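Local atomic coordinates of Alr4995 protein (Nostoc sp., PDB entry 6LRH), a protein that probably hydrolyses L-arginine in a GME-family dihydrolase domain and acts on ornithine as a cyclodeaminase in a separate region. Residues W63-F68 with K88-E93; D35-Q40 with T253-A258; N219-E224 with A264-V269. The protein carries 1 engineered substitution. All coordinates share one frame; numbering follows the deposited sequence.

In the fold
The three contacts belong to the N-terminal arginine dihydrolase part of the chain and meet round one bound arginine. Contact 1 (W63-F68 with K88-E93) holds the amino acid end of the ligand through D65 and R90; contact 2 (D35-Q40 with T253-A258) adds the carbonyl of A258 to the same amino group; contact 3 (N219-E224 with A264-V269) meets the guanidinium end at A264. Their centres lie about 16 Å (1 and 2), 19 Å (1 and 3) and 17 Å (2 and 3) apart. F68 packs against both neighbours, its CE2 lying 4.0 Å from CB of A258 and its CB 3.5 Å from O of A264. F255 and L265 join contacts 2 and 3.

Contact 1: W63-F68 with K88-E93; sequences WPDLVF and KERQGE. With ARG (arginine), chain C.
W63 lays its six-membered ring over the backbone of G92, with CH2 3.3 Å from the glycine CA. This is a CH-pi contact made close to the ring normal; a CB at position 92 would point toward the ring, so glycine, with none, lets its CA lie over the face. The carbonyl oxygen of E89 approaches the ring at its edge, in the plane. Two residues on, D65 turns CB over one face of the R90 guanidinium, while its carboxylate reaches the bound arginine: OD2 accepts a hydrogen bond from the ligand N at 2.8 Å and is also hydrogen-bonded to OH of Y19. P64 to V67 form a short 3-10 turn, and this tight turn, set against the loosely bonded helix 88-91, forms one wall of the arginine pocket of the GME-family domain. L66 places CD1 3.6 Å from CB of E93, the two side chains sliding past each other in opposite directions. F68 closes the segment. Its carbonyl oxygen takes a hydrogen bond from NH2 of R90, and its ring lies along the aliphatic chain of the ligand, with CD2 3.7 Å from the ligand CB. R90, whose five N-H groups suit a place with several acceptors, bends at chi3 (71°), which brings its guanidinium back to this site although its CB points away. There E93 grips it side-on: NE meets OE2 at 2.9 Å from above the carboxylate plane, and OE1 takes NH2 with its syn lone pair. The remaining NH1 reaches OXT of the ligand at 3.0 Å and OD1 of N71.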
loop_
_atom_site.group_PDB
_atom_site.type_symbol
_atom_site.label_atom_id
_atom_site.label_comp_id
_atom_site.label_asym_id
_atom_site.label_seq_id
_atom_site.Cartn_x
_atom_site.Cartn_y
_atom_site.Cartn_z
ATOM N N TRP A 63 21.220 -35.900 34.112
ATOM C CA TRP A 63 21.567 -34.494 34.069
ATOM C C TRP A 63 22.652 -34.272 33.041
ATOM O O TRP A 63 23.792 -33.995 33.394
ATOM C CB TRP A 63 22.009 -34.012 35.442
ATOM C CG TRP A 63 21.036 -34.382 36.480
ATOM C CD1 TRP A 63 21.150 -35.394 37.384
ATOM C CD2 TRP A 63 19.763 -33.772 36.714
ATOM N NE1 TRP A 63 20.033 -35.442 38.178
ATOM C CE2 TRP A 63 19.166 -34.455 37.789
ATOM C CE3 TRP A 63 19.080 -32.701 36.135
ATOM C CZ2 TRP A 63 17.921 -34.109 38.289
ATOM C CZ3 TRP A 63 17.837 -32.360 36.636
ATOM C CH2 TRP A 63 17.271 -33.064 37.697
ATOM N N PRO A 64 22.294 -34.389 31.756
ATOM C CA PRO A 64 23.279 -34.291 30.680
ATOM C C PRO A 64 24.106 -33.014 30.733
ATOM O O PRO A 64 25.299 -33.083 30.510
ATOM C CB PRO A 64 22.417 -34.349 29.405
ATOM C CG PRO A 64 21.055 -34.065 29.827
ATOM C CD PRO A 64 20.930 -34.552 31.230
ATOM N N ASP A 65 23.498 -31.882 31.056
ATOM C CA ASP A 65 24.199 -30.606 30.980
ATOM C C ASP A 65 25.152 -30.383 32.145
ATOM O O ASP A 65 25.732 -29.318 32.283
ATOM C CB ASP A 65 23.203 -29.451 30.894
ATOM C CG ASP A 65 22.641 -29.250 29.476
ATOM O OD1 ASP A 65 23.367 -29.460 28.483
ATOM O OD2 ASP A 65 21.458 -28.871 29.344
ATOM N N LEU A 66 25.344 -31.392 32.978
ATOM C CA LEU A 66 26.325 -31.256 34.040
ATOM C C LEU A 66 27.729 -31.072 33.444
ATOM O O LEU A 66 28.618 -30.555 34.105
ATOM C CB LEU A 66 26.286 -32.459 34.988
ATOM C CG LEU A 66 26.961 -32.361 36.366
ATOM C CD1 LEU A 66 26.164 -31.537 37.329
ATOM C CD2 LEU A 66 27.180 -33.729 36.946
ATOM N N VAL A 67 27.923 -31.464 32.188
ATOM C CA VAL A 67 29.228 -31.272 31.550
ATOM C C VAL A 67 29.614 -29.805 31.442
ATOM O O VAL A 67 30.785 -29.485 31.355
ATOM C CB VAL A 67 29.295 -31.901 30.149
ATOM C CG1 VAL A 67 29.156 -33.382 30.243
ATOM C CG2 VAL A 67 28.235 -31.320 29.257
ATOM N N PHE A 68 28.632 -28.919 31.463
ATOM C CA PHE A 68 28.905 -27.496 31.345
ATOM C C PHE A 68 29.129 -26.886 32.710
ATOM O O PHE A 68 28.286 -26.188 33.251
ATOM C CB PHE A 68 27.770 -26.780 30.620
ATOM C CG PHE A 68 27.559 -27.260 29.235
ATOM C CD1 PHE A 68 28.525 -27.056 28.269
ATOM C CD2 PHE A 68 26.402 -27.928 28.888
ATOM C CE1 PHE A 68 28.341 -27.507 26.986
ATOM C CE2 PHE A 68 26.214 -28.381 27.600
ATOM C CZ PHE A 68 27.178 -28.167 26.649
ATOM N N LYS A 88 14.203 -25.944 35.074
ATOM C CA LYS A 88 14.208 -27.051 36.009
ATOM C C LYS A 88 14.995 -28.221 35.450
ATOM O O LYS A 88 15.378 -29.119 36.169
ATOM C CB LYS A 88 12.782 -27.472 36.353
ATOM C CG LYS A 88 11.925 -27.825 35.159
ATOM C CD LYS A 88 10.854 -28.848 35.521
ATOM C CE LYS A 88 10.387 -29.634 34.296
ATOM N NZ LYS A 88 11.480 -30.426 33.651
ATOM N N GLU A 89 15.256 -28.204 34.160
ATOM C CA GLU A 89 15.985 -29.294 33.547
ATOM C C GLU A 89 17.441 -29.329 34.011
ATOM O O GLU A 89 18.119 -30.338 33.888
ATOM C CB GLU A 89 15.904 -29.183 32.027
ATOM C CG GLU A 89 14.554 -29.580 31.439
ATOM C CD GLU A 89 13.596 -28.413 31.271
ATOM O OE1 GLU A 89 13.900 -27.316 31.766
ATOM O OE2 GLU A 89 12.532 -28.590 30.649
ATOM N N ARG A 90 17.911 -28.220 34.563
ATOM C CA ARG A 90 19.274 -28.117 35.050
ATOM C C ARG A 90 19.316 -27.914 36.552
ATOM O O ARG A 90 20.379 -27.897 37.139
ATOM C CB ARG A 90 20.021 -26.968 34.358
ATOM C CG ARG A 90 20.351 -27.203 32.901
ATOM C CD ARG A 90 21.530 -26.365 32.446
ATOM N NE ARG A 90 22.792 -26.828 33.014
ATOM C CZ ARG A 90 23.974 -26.261 32.801
ATOM N NH1 ARG A 90 24.085 -25.204 32.038
ATOM N NH2 ARG A 90 25.053 -26.762 33.369
ATOM N N GLN A 91 18.163 -27.768 37.187
ATOM C CA GLN A 91 18.144 -27.498 38.618
ATOM C C GLN A 91 18.635 -28.680 39.461
ATOM O O GLN A 91 19.060 -28.502 40.596
ATOM C CB GLN A 91 16.738 -27.072 39.053
ATOM C CG GLN A 91 16.525 -25.576 38.971
ATOM C CD GLN A 91 15.064 -25.166 38.978
ATOM O OE1 GLN A 91 14.196 -25.958 39.286
ATOM N NE2 GLN A 91 14.797 -23.918 38.637
ATOM N N GLY A 92 18.596 -29.883 38.912
ATOM C CA GLY A 92 19.061 -31.040 39.648
ATOM C C GLY A 92 20.569 -31.156 39.676
ATOM O O GLY A 92 21.126 -32.056 40.282
ATOM N N GLU A 93 21.238 -30.234 39.013
ATOM C CA GLU A 93 22.682 -30.212 39.025
ATOM C C GLU A 93 23.206 -29.543 40.270
ATOM O O GLU A 93 24.266 -29.893 40.755
ATOM C CB GLU A 93 23.203 -29.496 37.793
ATOM C CG GLU A 93 22.684 -30.061 36.506
ATOM C CD GLU A 93 23.225 -29.327 35.309
ATOM O OE1 GLU A 93 24.276 -28.676 35.447
ATOM O OE2 GLU A 93 22.609 -29.403 34.229
HETATM N N ARG C . 22.289 -26.818 27.698
HETATM C CA ARG C . 22.959 -25.825 28.531
HETATM C C ARG C . 21.995 -24.739 28.907
HETATM O O ARG C . 21.091 -24.396 28.162
HETATM C CB ARG C . 24.178 -25.221 27.827
HETATM C CG ARG C . 24.988 -24.335 28.730
HETATM C CD ARG C . 26.050 -23.567 28.022
HETATM N NE ARG C . 26.896 -22.871 28.979
HETATM C CZ ARG C . 27.632 -21.804 28.700
HETATM N NH1 ARG C . 28.373 -21.261 29.641
HETATM N NH2 ARG C . 27.633 -21.291 27.486
HETATM O OXT ARG C . 22.106 -24.182 29.975
#

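Contact 2: D35-Q40 with T253-A258; sequences DRAVEQ and TEFLKA. With ARG (arginine), chain C.
Q40 reaches from helix 34-48 to the first residues of the weakly bonded helix about 253-256. Its CB comes to the edge of the F255 ring, and the chain then runs extended beyond CG, chi2 180°, which carries the amide to the backbone of T253 and E254. There OE1 accepts the N-H of E254 at 2.9 Å, in the carbonyl plane and on a lone pair. NE2 gives a nearly straight hydrogen bond to OG1 of T253, 3.0 Å long and close to the amide plane. An amide suits the place because it accepts and donates at once, and the two bonds fix which way it is turned. One turn earlier, the A37 methyl packs on F255, CB 4.0 Å from CZ, and the A37 carbonyl oxygen lies at the edge of the ring. R36 stretches across E254 at about a right angle, and its NH2 forms a salt bridge with OE2 at 2.6 Å, though the hydrogen bond itself is bent and weak. OE1 of E254 is held by NZ of K257 and by the backbone N of S33. This salt-bridge network joins helix 34-48 to the segment whose A258 carbonyl accepts a bond from the ligand N, and its two cations probably keep the buried E254 carboxylate ionised.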
loop_
_atom_site.group_PDB
_atom_site.type_symbol
_atom_site.label_atom_id
_atom_site.label_comp_id
_atom_site.label_asym_id
_atom_site.label_seq_id
_atom_site.Cartn_x
_atom_site.Cartn_y
_atom_site.Cartn_z
ATOM N N ASP A 35 29.943 -40.837 21.189
ATOM C CA ASP A 35 31.310 -41.254 20.899
ATOM C C ASP A 35 32.148 -40.081 20.424
ATOM O O ASP A 35 33.274 -39.888 20.849
ATOM C CB ASP A 35 31.302 -42.345 19.842
ATOM C CG ASP A 35 32.631 -43.014 19.694
ATOM O OD1 ASP A 35 32.839 -44.039 20.366
ATOM O OD2 ASP A 35 33.464 -42.521 18.904
ATOM N N ARG A 36 31.572 -39.302 19.524
ATOM C CA ARG A 36 32.186 -38.097 18.999
ATOM C C ARG A 36 32.253 -36.998 20.069
ATOM O O ARG A 36 33.165 -36.181 20.073
ATOM C CB ARG A 36 31.392 -37.633 17.786
ATOM C CG ARG A 36 32.139 -36.787 16.791
ATOM C CD ARG A 36 31.409 -36.839 15.460
ATOM N NE ARG A 36 32.003 -35.972 14.457
ATOM C CZ ARG A 36 31.505 -34.788 14.117
ATOM N NH1 ARG A 36 32.108 -34.055 13.188
ATOM N NH2 ARG A 36 30.401 -34.340 14.707
ATOM N N ALA A 37 31.276 -36.990 20.972
ATOM C CA ALA A 37 31.273 -36.075 22.105
ATOM C C ALA A 37 32.434 -36.369 23.035
ATOM O O ALA A 37 33.093 -35.459 23.532
ATOM C CB ALA A 37 29.972 -36.170 22.860
ATOM N N VAL A 38 32.665 -37.654 23.276
ATOM C CA VAL A 38 33.783 -38.100 24.080
ATOM C C VAL A 38 35.116 -37.690 23.476
ATOM O O VAL A 38 35.938 -37.087 24.149
ATOM C CB VAL A 38 33.770 -39.618 24.259
ATOM C CG1 VAL A 38 35.110 -40.100 24.761
ATOM C CG2 VAL A 38 32.682 -40.014 25.220
ATOM N N GLU A 39 35.331 -38.013 22.209
ATOM C CA GLU A 39 36.608 -37.736 21.594
ATOM C C GLU A 39 36.829 -36.230 21.461
ATOM O O GLU A 39 37.945 -35.764 21.611
ATOM C CB GLU A 39 36.719 -38.455 20.248
ATOM C CG GLU A 39 38.102 -39.080 19.965
ATOM C CD GLU A 39 38.461 -40.290 20.860
ATOM O OE1 GLU A 39 37.745 -40.572 21.851
ATOM O OE2 GLU A 39 39.484 -40.959 20.577
ATOM N N GLN A 40 35.760 -35.468 21.234
ATOM C CA GLN A 40 35.848 -34.002 21.234
ATOM C C GLN A 40 36.117 -33.421 22.636
ATOM O O GLN A 40 36.921 -32.526 22.771
ATOM C CB GLN A 40 34.580 -33.379 20.645
ATOM C CG GLN A 40 34.495 -33.422 19.132
ATOM C CD GLN A 40 33.220 -32.800 18.568
ATOM O OE1 GLN A 40 32.327 -32.386 19.301
ATOM N NE2 GLN A 40 33.133 -32.743 17.260
ATOM N N THR A 253 31.786 -29.635 18.208
ATOM C CA THR A 253 30.501 -29.481 17.549
ATOM C C THR A 253 29.379 -30.248 18.219
ATOM O O THR A 253 28.236 -29.855 18.108
ATOM C CB THR A 253 30.587 -29.917 16.085
ATOM O OG1 THR A 253 30.825 -31.326 16.006
ATOM C CG2 THR A 253 31.703 -29.208 15.416
ATOM N N GLU A 254 29.696 -31.331 18.925
ATOM C CA GLU A 254 28.657 -32.119 19.588
ATOM C C GLU A 254 28.100 -31.378 20.779
ATOM O O GLU A 254 27.020 -31.688 21.269
ATOM C CB GLU A 254 29.187 -33.476 20.034
ATOM C CG GLU A 254 29.598 -34.406 18.910
ATOM C CD GLU A 254 28.508 -34.629 17.874
ATOM O OE1 GLU A 254 27.405 -35.083 18.236
ATOM O OE2 GLU A 254 28.759 -34.344 16.685
ATOM N N PHE A 255 28.850 -30.395 21.245
ATOM C CA PHE A 255 28.439 -29.606 22.387
ATOM C C PHE A 255 27.776 -28.319 21.923
ATOM O O PHE A 255 26.958 -27.761 22.627
ATOM C CB PHE A 255 29.640 -29.337 23.300
ATOM C CG PHE A 255 30.263 -30.589 23.829
ATOM C CD1 PHE A 255 31.321 -31.177 23.179
ATOM C CD2 PHE A 255 29.760 -31.205 24.953
ATOM C CE1 PHE A 255 31.871 -32.338 23.648
ATOM C CE2 PHE A 255 30.304 -32.365 25.416
ATOM C CZ PHE A 255 31.369 -32.930 24.761
ATOM N N LEU A 256 28.112 -27.870 20.719
ATOM C CA LEU A 256 27.404 -26.754 20.105
ATOM C C LEU A 256 25.947 -27.096 19.881
ATOM O O LEU A 256 25.103 -26.220 19.831
ATOM C CB LEU A 256 28.030 -26.360 18.773
ATOM C CG LEU A 256 28.923 -25.129 18.786
ATOM C CD1 LEU A 256 30.325 -25.467 19.263
ATOM C CD2 LEU A 256 28.945 -24.534 17.416
ATOM N N LYS A 257 25.659 -28.380 19.730
ATOM C CA LYS A 257 24.290 -28.817 19.569
ATOM C C LYS A 257 23.467 -28.570 20.836
ATOM O O LYS A 257 22.245 -28.520 20.776
ATOM C CB LYS A 257 24.248 -30.286 19.189
ATOM C CG LYS A 257 24.973 -30.598 17.939
ATOM C CD LYS A 257 24.713 -32.005 17.533
ATOM C CE LYS A 257 25.795 -32.540 16.629
ATOM N NZ LYS A 257 25.723 -34.011 16.542
ATOM N N ALA A 258 24.138 -28.404 21.975
ATOM C CA ALA A 258 23.447 -28.063 23.209
ATOM C C ALA A 258 23.630 -26.602 23.590
ATOM O O ALA A 258 23.094 -26.143 24.576
ATOM C CB ALA A 258 23.914 -28.959 24.331
HETATM N N ARG C . 22.289 -26.818 27.698
HETATM C CA ARG C . 22.959 -25.825 28.531
HETATM C C ARG C . 21.995 -24.739 28.907
HETATM O O ARG C . 21.091 -24.396 28.162
HETATM C CB ARG C . 24.178 -25.221 27.827
HETATM C CG ARG C . 24.988 -24.335 28.730
HETATM C CD ARG C . 26.050 -23.567 28.022
HETATM N NE ARG C . 26.896 -22.871 28.979
HETATM C CZ ARG C . 27.632 -21.804 28.700
HETATM N NH1 ARG C . 28.373 -21.261 29.641
HETATM N NH2 ARG C . 27.633 -21.291 27.486
HETATM O OXT ARG C . 22.106 -24.182 29.975
#

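Contact 3: N219-E224 with A264-V269; sequences NTVNVE and ALTLRV. Engineered in segment 264-269: A264 (natural residue Cys). With ARG (arginine), chain C.
The two segments run roughly in the same direction, 24° apart, yet they are not paired as strands: CA of V221 and CA of T266 are 8.0 Å apart, and the short strands 221-222 and 267-268 belong to different sheets. The gap closes at one end, where N219 faces A264. The backbone N of A264 donates to OD1 of N219 at 3.3 Å, from above the carbonyl plane and not along a lone pair. The same OD1 also takes the N-H of A261, and ND2 is bonded to the carbonyl of D170, so both ends of an amide are needed here. Further on, V221 and T266 meet through CG2 and OG1, 3.8 Å apart, and both also touch F7 of strand 6-9; the branched V221 suits a packing site between the two sheets. The hydroxyl of T266 has a weak bond to the carbonyl of K263. R268 leaves its strand with CG anti to the backbone N (chi1 -171°) and stays extended to NE, a shape that takes NH1 to within 3.9 Å of O of N222; its NE is held by the carbonyl of T270. A264, an engineered residue that replaces the natural cysteine, puts CB 3.3 Å from CZ of the ligand. The side chain at 264 thus faces the guanidinium carbon, where the natural cysteine would be consistent with the nucleophile of a GME-family hydrolase, and the N219 amide accepts a bond from the backbone N of that position.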
loop_
_atom_site.group_PDB
_atom_site.type_symbol
_atom_site.label_atom_id
_atom_site.label_comp_id
_atom_site.label_asym_id
_atom_site.label_seq_id
_atom_site.Cartn_x
_atom_site.Cartn_y
_atom_site.Cartn_z
ATOM N N ASN A 219 33.464 -18.081 23.078
ATOM C CA ASN A 219 33.433 -19.106 24.107
ATOM C C ASN A 219 34.806 -19.740 24.255
ATOM O O ASN A 219 34.987 -20.918 24.068
ATOM C CB ASN A 219 32.367 -20.141 23.778
ATOM C CG ASN A 219 31.765 -20.763 25.002
ATOM O OD1 ASN A 219 31.618 -21.967 25.080
ATOM N ND2 ASN A 219 31.418 -19.938 25.973
ATOM N N THR A 220 35.765 -18.916 24.633
ATOM C CA THR A 220 37.183 -19.229 24.554
ATOM C C THR A 220 37.806 -19.404 25.932
ATOM O O THR A 220 37.471 -18.689 26.856
ATOM C CB THR A 220 37.918 -18.108 23.778
ATOM O OG1 THR A 220 37.820 -18.359 22.379
ATOM C CG2 THR A 220 39.357 -18.025 24.139
ATOM N N VAL A 221 38.699 -20.377 26.066
ATOM C CA VAL A 221 39.455 -20.536 27.292
ATOM C C VAL A 221 40.830 -19.922 27.114
ATOM O O VAL A 221 41.559 -20.283 26.201
ATOM C CB VAL A 221 39.604 -22.016 27.697
ATOM C CG1 VAL A 221 40.408 -22.136 28.965
ATOM C CG2 VAL A 221 38.261 -22.660 27.855
ATOM N N ASN A 222 41.169 -18.992 27.995
ATOM C CA ASN A 222 42.456 -18.316 27.964
ATOM C C ASN A 222 43.250 -18.623 29.224
ATOM O O ASN A 222 42.782 -18.417 30.340
ATOM C CB ASN A 222 42.231 -16.809 27.778
ATOM C CG ASN A 222 43.504 -15.979 27.889
ATOM O OD1 ASN A 222 43.499 -14.943 28.545
ATOM N ND2 ASN A 222 44.572 -16.403 27.229
ATOM N N VAL A 223 44.445 -19.171 29.051
ATOM C CA VAL A 223 45.286 -19.423 30.201
ATOM C C VAL A 223 46.256 -18.236 30.393
ATOM O O VAL A 223 45.975 -17.334 31.201
ATOM C CB VAL A 223 45.993 -20.794 30.092
ATOM C CG1 VAL A 223 44.939 -21.876 30.020
ATOM C CG2 VAL A 223 46.887 -20.897 28.872
ATOM N N GLU A 224 47.361 -18.196 29.660
ATOM C CA GLU A 224 48.233 -17.043 29.731
ATOM C C GLU A 224 48.209 -16.369 28.374
ATOM O O GLU A 224 47.402 -15.485 28.146
ATOM C CB GLU A 224 49.639 -17.449 30.149
ATOM C CG GLU A 224 49.667 -18.221 31.462
ATOM C CD GLU A 224 50.806 -17.812 32.376
ATOM O OE1 GLU A 224 51.977 -18.109 32.051
ATOM O OE2 GLU A 224 50.527 -17.199 33.428
ATOM N N ALA A 264 32.425 -23.049 28.071
ATOM C CA ALA A 264 31.269 -23.596 28.770
ATOM C C ALA A 264 31.582 -24.915 29.477
ATOM O O ALA A 264 30.958 -25.245 30.469
ATOM C CB ALA A 264 30.148 -23.788 27.821
ATOM N N LEU A 265 32.561 -25.656 28.974
ATOM C CA LEU A 265 32.935 -26.937 29.549
ATOM C C LEU A 265 33.986 -26.841 30.661
ATOM O O LEU A 265 34.502 -27.842 31.109
ATOM C CB LEU A 265 33.459 -27.862 28.455
ATOM C CG LEU A 265 32.463 -28.263 27.382
ATOM C CD1 LEU A 265 33.170 -28.793 26.154
ATOM C CD2 LEU A 265 31.530 -29.293 27.940
ATOM N N THR A 266 34.313 -25.634 31.087
ATOM C CA THR A 266 35.320 -25.447 32.116
ATOM C C THR A 266 34.848 -24.412 33.110
ATOM O O THR A 266 34.019 -23.564 32.795
ATOM C CB THR A 266 36.686 -24.970 31.560
ATOM O OG1 THR A 266 36.569 -23.629 31.085
ATOM C CG2 THR A 266 37.181 -25.839 30.431
ATOM N N LEU A 267 35.397 -24.494 34.313
ATOM C CA LEU A 267 35.229 -23.481 35.322
ATOM C C LEU A 267 36.580 -23.250 35.999
ATOM O O LEU A 267 37.175 -24.166 36.545
ATOM C CB LEU A 267 34.170 -23.902 36.328
ATOM C CG LEU A 267 33.906 -22.970 37.507
ATOM C CD1 LEU A 267 33.320 -21.696 37.044
ATOM C CD2 LEU A 267 32.984 -23.637 38.489
ATOM N N ARG A 268 37.072 -22.027 35.950
ATOM C CA ARG A 268 38.329 -21.721 36.588
ATOM C C ARG A 268 38.084 -21.471 38.051
ATOM O O ARG A 268 37.398 -20.542 38.392
ATOM C CB ARG A 268 38.988 -20.517 35.933
ATOM C CG ARG A 268 40.394 -20.261 36.399
ATOM C CD ARG A 268 41.130 -19.300 35.477
ATOM N NE ARG A 268 42.291 -18.711 36.133
ATOM C CZ ARG A 268 43.278 -18.097 35.497
ATOM N NH1 ARG A 268 43.252 -18.003 34.184
ATOM N NH2 ARG A 268 44.286 -17.582 36.174
ATOM N N VAL A 269 38.639 -22.304 38.926
ATOM C CA VAL A 269 38.369 -22.143 40.348
ATOM C C VAL A 269 39.503 -21.472 41.082
ATOM O O VAL A 269 39.396 -21.221 42.272
ATOM C CB VAL A 269 38.075 -23.467 41.025
ATOM C CG1 VAL A 269 36.745 -24.017 40.549
ATOM C CG2 VAL A 269 39.191 -24.435 40.773
HETATM N N ARG C . 22.289 -26.818 27.698
HETATM C CA ARG C . 22.959 -25.825 28.531
HETATM C C ARG C . 21.995 -24.739 28.907
HETATM O O ARG C . 21.091 -24.396 28.162
HETATM C CB ARG C . 24.178 -25.221 27.827
HETATM C CG ARG C . 24.988 -24.335 28.730
HETATM C CD ARG C . 26.050 -23.567 28.022
HETATM N NE ARG C . 26.896 -22.871 28.979
HETATM C CZ ARG C . 27.632 -21.804 28.700
HETATM N NH1 ARG C . 28.373 -21.261 29.641
HETATM N NH2 ARG C . 27.633 -21.291 27.486
HETATM O OXT ARG C . 22.106 -24.182 29.975
#